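Local coordinates for DNA ligase D 3'-phosphoesterase domain-containing protein (PDB 5DMP) that is an archaeal DNA-repair phosphoesterase that probably trims phosphate-bearing 3' ends of DNA during non-homologous end joining, at residues A[5-10]-A[77-82]; A[21-26]-A[53-58]; A[32-37]-A[46-51]; A[81-86]-A[107-112]. All coordinates share one frame; numbering follows the deposited sequence.

Contact 1 of 4, residues A[5-10]-A[77-82]; sequences IYVIQK and WDIGTY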
# COMPACT_ATOMS: atom_id res chain seq x y z
N ILE A 5 -2.24 8.87 -7.13
CA ILE A 5 -2.98 8.11 -6.15
C ILE A 5 -2.09 7.15 -5.36
O ILE A 5 -1.23 6.47 -5.94
CB ILE A 5 -4.08 7.30 -6.89
CG1 ILE A 5 -5.20 8.22 -7.28
CG2 ILE A 5 -4.71 6.16 -6.05
CD1 ILE A 5 -5.92 7.56 -8.44
N TYR A 6 -2.37 7.06 -4.06
CA TYR A 6 -1.92 5.96 -3.14
C TYR A 6 -3.24 5.35 -2.64
O TYR A 6 -4.22 6.09 -2.30
CB TYR A 6 -1.10 6.62 -2.00
CG TYR A 6 -1.38 6.00 -0.67
CD1 TYR A 6 -0.93 4.67 -0.41
CD2 TYR A 6 -2.09 6.69 0.31
CE1 TYR A 6 -1.22 4.04 0.81
CE2 TYR A 6 -2.40 6.06 1.56
CZ TYR A 6 -1.95 4.75 1.81
OH TYR A 6 -2.24 4.16 3.03
N VAL A 7 -3.31 4.02 -2.62
CA VAL A 7 -4.48 3.35 -2.02
C VAL A 7 -4.01 2.04 -1.38
O VAL A 7 -3.05 1.40 -1.85
CB VAL A 7 -5.55 3.07 -3.14
CG1 VAL A 7 -4.95 2.25 -4.31
CG2 VAL A 7 -6.83 2.42 -2.53
N ILE A 8 -4.69 1.63 -0.32
CA ILE A 8 -4.55 0.29 0.20
C ILE A 8 -5.96 -0.28 0.26
O ILE A 8 -6.89 0.33 0.87
CB ILE A 8 -3.97 0.29 1.66
CG1 ILE A 8 -2.46 0.73 1.59
CG2 ILE A 8 -4.16 -1.14 2.25
CD1 ILE A 8 -1.70 0.86 2.96
N GLN A 9 -6.11 -1.46 -0.32
CA GLN A 9 -7.38 -2.17 -0.18
C GLN A 9 -7.15 -3.33 0.78
O GLN A 9 -6.11 -4.01 0.69
CB GLN A 9 -7.87 -2.65 -1.52
CG GLN A 9 -8.58 -1.49 -2.27
CD GLN A 9 -8.48 -1.56 -3.77
OE1 GLN A 9 -7.41 -1.79 -4.36
NE2 GLN A 9 -9.62 -1.27 -4.43
N LYS A 10 -8.08 -3.52 1.70
CA LYS A 10 -8.02 -4.68 2.62
C LYS A 10 -8.85 -5.75 1.93
O LYS A 10 -10.00 -5.51 1.44
CB LYS A 10 -8.56 -4.29 4.02
CG LYS A 10 -8.46 -5.45 5.03
CD LYS A 10 -8.95 -4.95 6.40
CE LYS A 10 -8.90 -6.08 7.47
NZ LYS A 10 -9.46 -5.50 8.73
N TRP A 77 -9.34 0.55 2.17
CA TRP A 77 -8.91 0.67 3.54
C TRP A 77 -8.21 2.01 3.82
O TRP A 77 -8.34 2.55 4.92
CB TRP A 77 -8.06 -0.61 3.92
CG TRP A 77 -7.60 -0.63 5.38
CD1 TRP A 77 -8.24 -1.24 6.45
CD2 TRP A 77 -6.37 -0.04 5.91
NE1 TRP A 77 -7.44 -1.07 7.62
CE2 TRP A 77 -6.34 -0.31 7.31
CE3 TRP A 77 -5.32 0.71 5.33
CZ2 TRP A 77 -5.27 0.13 8.13
CZ3 TRP A 77 -4.24 1.15 6.14
CH2 TRP A 77 -4.25 0.85 7.56
N ASP A 78 -7.45 2.58 2.86
CA ASP A 78 -6.93 3.91 3.01
C ASP A 78 -6.74 4.45 1.60
O ASP A 78 -6.59 3.65 0.66
CB ASP A 78 -5.54 3.94 3.70
CG ASP A 78 -5.15 5.32 4.17
OD1 ASP A 78 -6.03 6.23 4.23
OD2 ASP A 78 -3.94 5.62 4.50
N ILE A 79 -6.82 5.75 1.42
CA ILE A 79 -6.66 6.31 0.07
C ILE A 79 -6.15 7.77 0.24
O ILE A 79 -6.35 8.44 1.28
CB ILE A 79 -7.99 6.24 -0.73
CG1 ILE A 79 -7.72 6.46 -2.24
CG2 ILE A 79 -8.99 7.30 -0.14
CD1 ILE A 79 -8.90 6.01 -3.13
N GLY A 80 -5.44 8.25 -0.75
CA GLY A 80 -4.98 9.63 -0.76
C GLY A 80 -4.02 9.75 -1.93
O GLY A 80 -4.26 9.23 -3.02
N THR A 81 -2.94 10.46 -1.70
CA THR A 81 -1.95 10.71 -2.72
C THR A 81 -0.58 10.45 -2.08
O THR A 81 -0.52 10.04 -0.90
CB THR A 81 -2.01 12.20 -3.21
OG1 THR A 81 -1.84 13.10 -2.11
CG2 THR A 81 -3.41 12.52 -3.86
N TYR A 82 0.50 10.64 -2.83
CA TYR A 82 1.83 10.51 -2.22
C TYR A 82 2.78 11.46 -2.92
O TYR A 82 2.47 11.95 -4.01
CB TYR A 82 2.33 9.04 -2.37
CG TYR A 82 2.68 8.63 -3.78
CD1 TYR A 82 3.99 8.79 -4.25
CD2 TYR A 82 1.71 8.06 -4.64
CE1 TYR A 82 4.36 8.39 -5.53
CE2 TYR A 82 2.06 7.68 -5.94
CZ TYR A 82 3.34 7.85 -6.38
OH TYR A 82 3.65 7.47 -7.64
O HOH W 1 -7.52 -3.36 9.54

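Contact 2 of 4, residues A[21-26]-A[53-58]; sequences RLEMGG and HPIGYA. With VN4 (oxido(dioxo)vanadium), chain J.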
# COMPACT_ATOMS: atom_id res chain seq x y z
N ARG A 21 -1.16 0.10 -3.48
CA ARG A 21 -0.94 0.48 -4.91
C ARG A 21 -0.52 1.91 -5.01
O ARG A 21 -0.95 2.80 -4.24
CB ARG A 21 -2.29 0.27 -5.73
CG ARG A 21 -3.09 -0.90 -5.30
CD ARG A 21 -4.32 -1.08 -6.33
NE ARG A 21 -5.18 -2.12 -5.82
CZ ARG A 21 -5.02 -3.43 -5.98
NH1 ARG A 21 -4.00 -3.94 -6.68
NH2 ARG A 21 -5.87 -4.24 -5.44
N LEU A 22 0.37 2.18 -5.94
CA LEU A 22 0.80 3.53 -6.13
C LEU A 22 0.71 3.85 -7.64
O LEU A 22 1.24 3.08 -8.48
CB LEU A 22 2.32 3.69 -5.77
CG LEU A 22 2.65 3.40 -4.28
CD1 LEU A 22 4.18 3.37 -4.16
CD2 LEU A 22 2.03 4.50 -3.41
N GLU A 23 0.16 5.01 -7.94
CA GLU A 23 0.03 5.41 -9.38
C GLU A 23 1.35 5.81 -9.98
O GLU A 23 2.02 6.75 -9.46
CB GLU A 23 -0.91 6.56 -9.44
CG GLU A 23 -1.10 7.05 -10.90
CD GLU A 23 -2.02 8.25 -11.02
OE1 GLU A 23 -2.68 8.69 -10.03
OE2 GLU A 23 -2.13 8.74 -12.16
N MET A 24 1.74 5.14 -11.07
CA MET A 24 2.83 5.65 -11.92
C MET A 24 2.71 5.11 -13.34
O MET A 24 2.13 4.02 -13.57
CB MET A 24 4.20 5.29 -11.34
CG MET A 24 4.43 3.85 -10.89
SD MET A 24 5.97 3.53 -9.96
CE MET A 24 5.49 3.41 -8.24
N GLY A 25 3.22 5.89 -14.31
CA GLY A 25 3.18 5.47 -15.72
C GLY A 25 1.79 5.03 -16.20
O GLY A 25 1.65 4.04 -16.95
N GLY A 26 0.78 5.73 -15.71
CA GLY A 26 -0.61 5.57 -16.08
C GLY A 26 -1.34 4.39 -15.48
O GLY A 26 -2.42 4.11 -15.90
N HIS A 53 -2.89 -2.46 -11.98
CA HIS A 53 -4.37 -2.26 -11.99
C HIS A 53 -4.68 -0.94 -12.66
O HIS A 53 -3.87 -0.04 -12.67
CB HIS A 53 -4.94 -2.31 -10.55
CG HIS A 53 -5.16 -3.70 -10.07
ND1 HIS A 53 -4.14 -4.64 -9.93
CD2 HIS A 53 -6.31 -4.36 -9.78
CE1 HIS A 53 -4.65 -5.79 -9.52
NE2 HIS A 53 -5.97 -5.64 -9.41
N PRO A 54 -5.91 -0.80 -13.22
CA PRO A 54 -6.30 0.48 -13.76
C PRO A 54 -6.49 1.55 -12.62
O PRO A 54 -6.91 1.20 -11.52
CB PRO A 54 -7.67 0.18 -14.45
CG PRO A 54 -8.20 -1.06 -13.78
CD PRO A 54 -6.97 -1.83 -13.25
N ILE A 55 -6.21 2.78 -12.93
CA ILE A 55 -6.38 3.91 -11.96
C ILE A 55 -7.76 3.91 -11.34
O ILE A 55 -7.87 4.10 -10.12
CB ILE A 55 -6.01 5.25 -12.61
CG1 ILE A 55 -4.48 5.34 -12.73
CG2 ILE A 55 -6.56 6.43 -11.78
CD1 ILE A 55 -4.04 6.43 -13.67
N GLY A 56 -8.83 3.60 -12.10
CA GLY A 56 -10.18 3.64 -11.54
C GLY A 56 -10.47 2.54 -10.50
O GLY A 56 -11.40 2.67 -9.70
N TYR A 57 -9.66 1.46 -10.46
CA TYR A 57 -9.78 0.45 -9.40
C TYR A 57 -9.50 0.97 -7.99
O TYR A 57 -9.90 0.34 -6.99
CB TYR A 57 -8.80 -0.70 -9.72
CG TYR A 57 -9.16 -1.98 -9.07
CD1 TYR A 57 -10.18 -2.77 -9.59
CD2 TYR A 57 -8.52 -2.42 -7.90
CE1 TYR A 57 -10.52 -4.01 -9.00
CE2 TYR A 57 -8.90 -3.62 -7.27
CZ TYR A 57 -9.88 -4.42 -7.86
OH TYR A 57 -10.24 -5.61 -7.33
N ALA A 58 -8.84 2.12 -7.87
CA ALA A 58 -8.53 2.65 -6.50
C ALA A 58 -9.76 2.83 -5.58
O ALA A 58 -9.66 2.74 -4.35
CB ALA A 58 -7.80 3.97 -6.63
V VN4 J . -7.10 -7.40 -6.71
O1 VN4 J . -7.68 -7.50 -8.53
O2 VN4 J . -8.63 -6.95 -5.62
O3 VN4 J . -5.29 -7.71 -6.22
O HOH W 2 -5.13 3.05 -15.52

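Contact 3 of 4, residues A[32-37]-A[46-51]; sequences AVPKGP and LAMPTE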
# COMPACT_ATOMS: atom_id res chain seq x y z
N ALA A 32 0.96 -7.16 -2.88
CA ALA A 32 0.15 -7.75 -1.82
C ALA A 32 0.96 -7.73 -0.53
O ALA A 32 2.11 -8.21 -0.52
CB ALA A 32 -0.24 -9.19 -2.18
N VAL A 33 0.37 -7.24 0.55
CA VAL A 33 1.08 -7.09 1.81
C VAL A 33 0.33 -7.88 2.84
O VAL A 33 -0.65 -7.39 3.43
CB VAL A 33 1.21 -5.57 2.20
CG1 VAL A 33 2.01 -5.45 3.53
CG2 VAL A 33 1.89 -4.79 1.04
N PRO A 34 0.75 -9.14 3.08
CA PRO A 34 -0.02 -10.04 3.96
C PRO A 34 -0.49 -9.47 5.27
O PRO A 34 -1.70 -9.60 5.56
CB PRO A 34 0.94 -11.24 4.18
CG PRO A 34 1.59 -11.32 2.84
CD PRO A 34 1.78 -9.89 2.32
N LYS A 35 0.36 -8.77 6.02
CA LYS A 35 -0.06 -8.30 7.37
C LYS A 35 -0.38 -6.80 7.37
O LYS A 35 -0.71 -6.18 8.41
CB LYS A 35 1.07 -8.52 8.40
CG LYS A 35 1.44 -10.00 8.65
CD LYS A 35 2.15 -10.16 10.01
CE LYS A 35 1.20 -9.79 11.17
NZ LYS A 35 1.75 -9.17 12.43
N GLY A 36 -0.35 -6.21 6.19
CA GLY A 36 -0.68 -4.75 6.15
C GLY A 36 0.46 -3.84 6.62
O GLY A 36 1.56 -4.34 7.03
N PRO A 37 0.27 -2.51 6.52
CA PRO A 37 1.33 -1.58 6.86
C PRO A 37 1.55 -1.60 8.37
O PRO A 37 0.61 -1.98 9.12
CB PRO A 37 0.76 -0.21 6.46
CG PRO A 37 -0.73 -0.40 6.48
CD PRO A 37 -0.97 -1.82 6.03
N LEU A 46 6.55 -7.79 4.37
CA LEU A 46 6.92 -8.24 3.00
C LEU A 46 5.80 -7.80 2.02
O LEU A 46 4.66 -7.80 2.42
CB LEU A 46 7.04 -9.74 2.97
CG LEU A 46 8.14 -10.24 3.98
CD1 LEU A 46 8.24 -11.76 3.81
CD2 LEU A 46 9.49 -9.56 3.87
N ALA A 47 6.18 -7.49 0.80
CA ALA A 47 5.26 -6.86 -0.19
C ALA A 47 5.53 -7.61 -1.48
O ALA A 47 6.62 -7.54 -2.05
CB ALA A 47 5.59 -5.36 -0.37
N MET A 48 4.57 -8.41 -1.90
CA MET A 48 4.73 -9.25 -3.11
C MET A 48 4.06 -8.56 -4.33
O MET A 48 2.85 -8.37 -4.32
CB MET A 48 4.08 -10.61 -2.84
CG MET A 48 4.99 -11.66 -2.15
SD MET A 48 5.70 -11.18 -0.56
CE MET A 48 4.20 -11.03 0.40
N PRO A 49 4.83 -8.22 -5.36
CA PRO A 49 4.29 -7.57 -6.56
C PRO A 49 3.15 -8.36 -7.19
O PRO A 49 3.18 -9.61 -7.27
CB PRO A 49 5.46 -7.50 -7.52
CG PRO A 49 6.67 -7.70 -6.66
CD PRO A 49 6.27 -8.51 -5.49
N THR A 50 2.11 -7.63 -7.58
CA THR A 50 0.98 -8.24 -8.25
C THR A 50 0.76 -7.48 -9.54
O THR A 50 1.52 -6.58 -9.93
CB THR A 50 -0.29 -8.26 -7.36
OG1 THR A 50 -0.63 -6.91 -7.03
CG2 THR A 50 -0.02 -9.03 -6.06
N GLU A 51 -0.30 -7.81 -10.24
CA GLU A 51 -0.55 -7.18 -11.51
C GLU A 51 -0.80 -5.70 -11.41
O GLU A 51 -1.56 -5.24 -10.49
CB GLU A 51 -1.90 -7.73 -12.06
CG GLU A 51 -1.86 -9.05 -12.73
CD GLU A 51 -0.82 -9.12 -13.81
OE1 GLU A 51 -0.91 -8.36 -14.81
OE2 GLU A 51 0.07 -9.97 -13.66
O HOH W 3 3.27 -8.31 4.96

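Contact 4 of 4, residues A[81-86]-A[107-112]; sequences TYRNLR and EVFLEG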
# COMPACT_ATOMS: atom_id res chain seq x y z
N THR A 81 -2.94 10.46 -1.70
CA THR A 81 -1.95 10.71 -2.72
C THR A 81 -0.58 10.45 -2.08
O THR A 81 -0.52 10.04 -0.90
CB THR A 81 -2.01 12.20 -3.21
OG1 THR A 81 -1.84 13.10 -2.11
CG2 THR A 81 -3.41 12.52 -3.86
N TYR A 82 0.50 10.64 -2.83
CA TYR A 82 1.83 10.51 -2.22
C TYR A 82 2.78 11.46 -2.92
O TYR A 82 2.47 11.95 -4.01
CB TYR A 82 2.33 9.04 -2.37
CG TYR A 82 2.68 8.63 -3.78
CD1 TYR A 82 3.99 8.79 -4.25
CD2 TYR A 82 1.71 8.06 -4.64
CE1 TYR A 82 4.36 8.39 -5.53
CE2 TYR A 82 2.06 7.68 -5.94
CZ TYR A 82 3.34 7.85 -6.38
OH TYR A 82 3.65 7.47 -7.64
N ARG A 83 3.93 11.70 -2.30
CA ARG A 83 4.96 12.54 -2.88
C ARG A 83 6.21 11.67 -2.95
O ARG A 83 6.52 10.87 -2.04
CB ARG A 83 5.30 13.77 -1.97
CG ARG A 83 4.13 14.70 -1.74
CD ARG A 83 4.57 15.93 -0.93
NE ARG A 83 4.32 15.83 0.53
CZ ARG A 83 5.30 15.69 1.36
NH1 ARG A 83 6.56 15.57 0.88
NH2 ARG A 83 5.06 15.72 2.68
N ASN A 84 6.98 11.85 -4.03
CA ASN A 84 8.17 11.03 -4.20
C ASN A 84 9.34 11.74 -3.48
O ASN A 84 9.80 12.79 -3.95
CB ASN A 84 8.48 10.97 -5.70
CG ASN A 84 9.82 10.30 -5.96
OD1 ASN A 84 10.44 9.70 -5.06
ND2 ASN A 84 10.25 10.36 -7.21
N LEU A 85 9.83 11.17 -2.36
CA LEU A 85 10.90 11.82 -1.59
C LEU A 85 12.22 11.83 -2.38
O LEU A 85 13.11 12.66 -2.08
CB LEU A 85 11.09 11.12 -0.24
CG LEU A 85 9.87 11.37 0.68
CD1 LEU A 85 9.97 10.55 1.93
CD2 LEU A 85 9.75 12.85 1.00
N ARG A 86 12.37 10.90 -3.33
CA ARG A 86 13.64 10.80 -4.08
C ARG A 86 13.88 11.89 -5.12
O ARG A 86 14.95 11.92 -5.72
CB ARG A 86 13.87 9.38 -4.63
CG ARG A 86 13.99 8.38 -3.48
CD ARG A 86 14.39 7.00 -3.93
NE ARG A 86 15.81 7.03 -4.27
CZ ARG A 86 16.44 6.16 -5.07
NH1 ARG A 86 15.81 5.13 -5.62
NH2 ARG A 86 17.77 6.32 -5.28
N GLU A 107 11.03 5.61 -2.07
CA GLU A 107 10.79 6.33 -0.78
C GLU A 107 9.78 7.41 -1.01
O GLU A 107 10.03 8.33 -1.82
CB GLU A 107 12.12 6.94 -0.27
CG GLU A 107 13.13 5.81 -0.08
CD GLU A 107 14.56 6.26 0.27
OE1 GLU A 107 14.95 7.39 -0.11
OE2 GLU A 107 15.27 5.49 0.97
N VAL A 108 8.62 7.31 -0.32
CA VAL A 108 7.51 8.22 -0.60
C VAL A 108 6.91 8.75 0.72
O VAL A 108 7.04 8.08 1.80
CB VAL A 108 6.39 7.48 -1.38
CG1 VAL A 108 6.86 7.29 -2.87
CG2 VAL A 108 5.97 6.13 -0.73
N PHE A 109 6.28 9.90 0.63
CA PHE A 109 5.54 10.41 1.75
C PHE A 109 4.07 10.10 1.43
O PHE A 109 3.52 10.65 0.46
CB PHE A 109 5.71 11.91 1.87
CG PHE A 109 5.16 12.43 3.18
CD1 PHE A 109 3.76 12.67 3.31
CD2 PHE A 109 6.00 12.60 4.31
CE1 PHE A 109 3.22 13.11 4.54
CE2 PHE A 109 5.47 13.08 5.51
CZ PHE A 109 4.08 13.27 5.65
N LEU A 110 3.45 9.20 2.20
CA LEU A 110 2.06 8.83 1.88
C LEU A 110 1.15 9.90 2.56
O LEU A 110 1.31 10.23 3.75
CB LEU A 110 1.72 7.47 2.48
CG LEU A 110 2.55 6.31 1.89
CD1 LEU A 110 2.12 5.00 2.56
CD2 LEU A 110 2.48 6.24 0.34
N GLU A 111 0.18 10.39 1.80
CA GLU A 111 -0.82 11.34 2.32
C GLU A 111 -2.19 10.66 2.31
O GLU A 111 -3.06 10.87 1.43
CB GLU A 111 -0.85 12.57 1.41
CG GLU A 111 0.53 13.25 1.34
CD GLU A 111 0.71 14.17 0.13
OE1 GLU A 111 0.42 13.77 -1.05
OE2 GLU A 111 1.20 15.30 0.35
N GLY A 112 -2.38 9.81 3.29
CA GLY A 112 -3.62 9.08 3.42
C GLY A 112 -4.46 9.60 4.60
O GLY A 112 -4.10 10.63 5.26
O HOH W 4 -4.24 13.19 -0.24
O HOH W 5 11.00 6.87 -4.64

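Contact 1 of 4, residues A[5-10]-A[77-82]
Ile8 O is gripped by two backbone donors of the other strand, Trp77 N at 2.8 Å and Asp78 N at 3.1 Å. Both lie in its carbonyl plane. The bond from Asp78 is the straighter of the two. In return Ile8 N donates to Asp78 O. One residue on strand 5-10 thus faces two on strand 77-82, and the regular pairing resumes with Val7 and Ile79, then Tyr6 and Gly80.

The polar side chains meet on the face that carries Tyr6, Ile8 and Asp78. Tyr6 OH donates to Asp78 OD2 over 2.7 Å, on its anti side and 30° out of the carboxylate plane. The phenol ring stands nearly upright to the carboxylate, at 84°. Asp78 is buried, and its oxygens also accept from the backbone N-H groups of Lys113 and Leu115.

The indole of Trp77 lies beside Ile8, pointing the same way, with Ile8 CG2 3.8 Å from Trp77 CE3. Trp77 CG is anti to the backbone N (chi1 -177°), which carries the indole toward Ile8 and Lys10. A water joins Trp77 NE1 to Lys10 NZ. On the other face Val7 CB packs on Ile79 CG1 at 4.1 Å. At the far end Ile5 O sits at the edge of the Tyr82 ring, 3.5 Å from Tyr82 CE2. The double pairing at Ile8 is a classic beta bulge, set in the antiparallel sheet of this phosphoesterase domain.

Contact 2 of 4, residues A[21-26]-A[53-58]
Arg21 and Glu23 on a strand meet His53, Ile55 and Tyr57, which lie in and just before a 3-10 segment that begins at Ile55. The backbones stay well apart, with Glu23 CA and Ile55 CA 7.1 Å from each other. No direct hydrogen bond joins the segments. A water bridges them, donating to Gly26 O and accepting from Ile55 N.

Arg21 NH1 lies over one face of the His53 ring, toward its rim and 3.3 Å from His53 ND1. The Arg21 chain, extended from CG to NE, brings it there. The angle is poor for a hydrogen bond, and His53 ND1 bonds to Glu51 O. The planes are 33° apart. Tyr57 is turned almost upright to the guanidinium, and its CE2 lies 3.6 Å from Arg21 NH2. These three residues belong to the oxido(dioxo)vanadium pocket. His53 NE2 donates to O1 of the vanadium group over 2.7 Å, nearly straight at 177°. Tyr57 OH donates to its O2, also at 2.7 Å. An alanine at His53 would probably leave O1 without this donor and uncover part of the Arg21 guanidinium.

Away from the pocket, Ile55 CD1 touches Glu23 OE2 at 3.4 Å, while Glu23 OE1 accepts from His3 and Ile5. Gln9 OE1 and Ser30 OG hold the Arg21 guanidinium from strands 5-12 and 27-33. Ile55 and Ala58 rest on Ile5 of strand 5-12, and Met24 packs on helix 97-103.

Contact 3 of 4, residues A[32-37]-A[46-51]
Ala32 and Met48 hold the tight part of this contact. They form an antiparallel hydrogen-bonded pair, with Ala32 N donating to Met48 O over 2.7 Å and Met48 N donating to Ala32 O over 2.8 Å. Both bonds are nearly straight. Ala47 CA adds a C-H...O contact to Ala32 O.

The closest side-chain meeting is between Pro34 and Met48. The Met48 chain is bent at both chi2 (57°) and chi3 (64°), and its terminal methyl CE comes against CD and CG of the proline. Met48 CE lies 3.3 Å from Pro34 CD, tighter than usual for two carbons. The two side chains cross at about a right angle. Val33 packs at ordinary distance, with its CG2 4.0 Å from Ala47 CB. Thr50 sends its methyl CG2 to within 3.9 Å of Ala32 CB.

Past Val33 the pairing gives way. The chain turns off through a type I beta turn from Val33 to Gly36, closed by a bond from Gly36 N to Val33 O. Pro34, Lys35 and Leu46 lie on the exposed side. Here the backbones no longer bond directly. A water takes the place between them, donating to Leu46 O at 2.9 Å and accepting from Lys35 N at 3.1 Å. At the backbone angles of Gly36 a side chain would be jammed against the preceding carbonyl oxygen.

The two strands form a beta hairpin within the sheet. Val33 bonds through its backbone to Tyr18 of strand 16-24, and Ala47 bonds to Trp132 of strand 132-136. Ala47 also packs on Phe134 of that last strand.

Contact 4 of 4, residues A[81-86]-A[107-112]
Arg83 lays its guanidinium flat on one face of the Phe109 ring, with the planes 17° apart and NH2 over the ring centre. Arg83 NH2 comes to 3.3 Å from Phe109 CG. Arg83 CZ is off-centre, 4.2 Å from the ring centroid, in a cation-pi contact. Glu111 CG lies at the ring edge, and Glu111 OE2 sits near the edge of the guanidinium. The Arg83 chain is extended at chi2 and bent at chi3 (-97°), which swings NE toward Glu111 OE2.

Glu111 has a partner for each oxygen. Its OE2 takes a hydrogen bond and salt bridge from Arg83 NE at 3.2 Å, and its OE1 accepts from Thr81 OG1 at 2.6 Å. Each donor lies well out of the carboxylate plane. A water also links Thr81 OG1 to Glu111 O. An alanine at Glu111 would probably leave Arg83 NE and Thr81 OG1 without these acceptors and let the guanidinium turn more freely on Phe109.

Behind these groups the strands pair in antiparallel register, with Arg83 and Phe109 exchanging two backbone bonds. On the opposite face Tyr82 CD1 touches Val108 CG1 at 3.5 Å and Tyr82 CB packs on Leu110 CD2.

At the end of the strand Asn84 OD1 accepts from Arg86 N over 2.9 Å, an Asx turn, and Leu85 N donates to Glu107 O. Arg86 and Glu107 carry opposite charges but make no salt bridge; Arg86 NH1 bonds to Gln103 OE1 and Lys105 O instead. The two faces thus differ in chemistry: a partly exposed one held by charge and stacking, and a mainly apolar one, where Tyr82 and Val108 pack on Ile97 of helix 97-103.

From the N terminus, strand 5-12 enters contact 1, which closes only when the chain returns on strand 72-84. Contact 2 opens on strand 16-24 and closes at the loop after strand 45-53, within the span of contact 1. Contact 3 lies within contact 2 in turn and closes the hairpin of strands 27-33 and 45-53. Contact 4 starts where contact 1 ends, sharing Thr81 and Tyr82, and closes on strand 105-111. No contacts cross. All four reach one antiparallel sheet; contact 2 ties the loop after strand 45-53 to it. Tyr82 OH reaches Glu23 O, tying contacts 1 and 4 to contact 2, and Pro37 of contact 3 packs on Trp77 and Ile8.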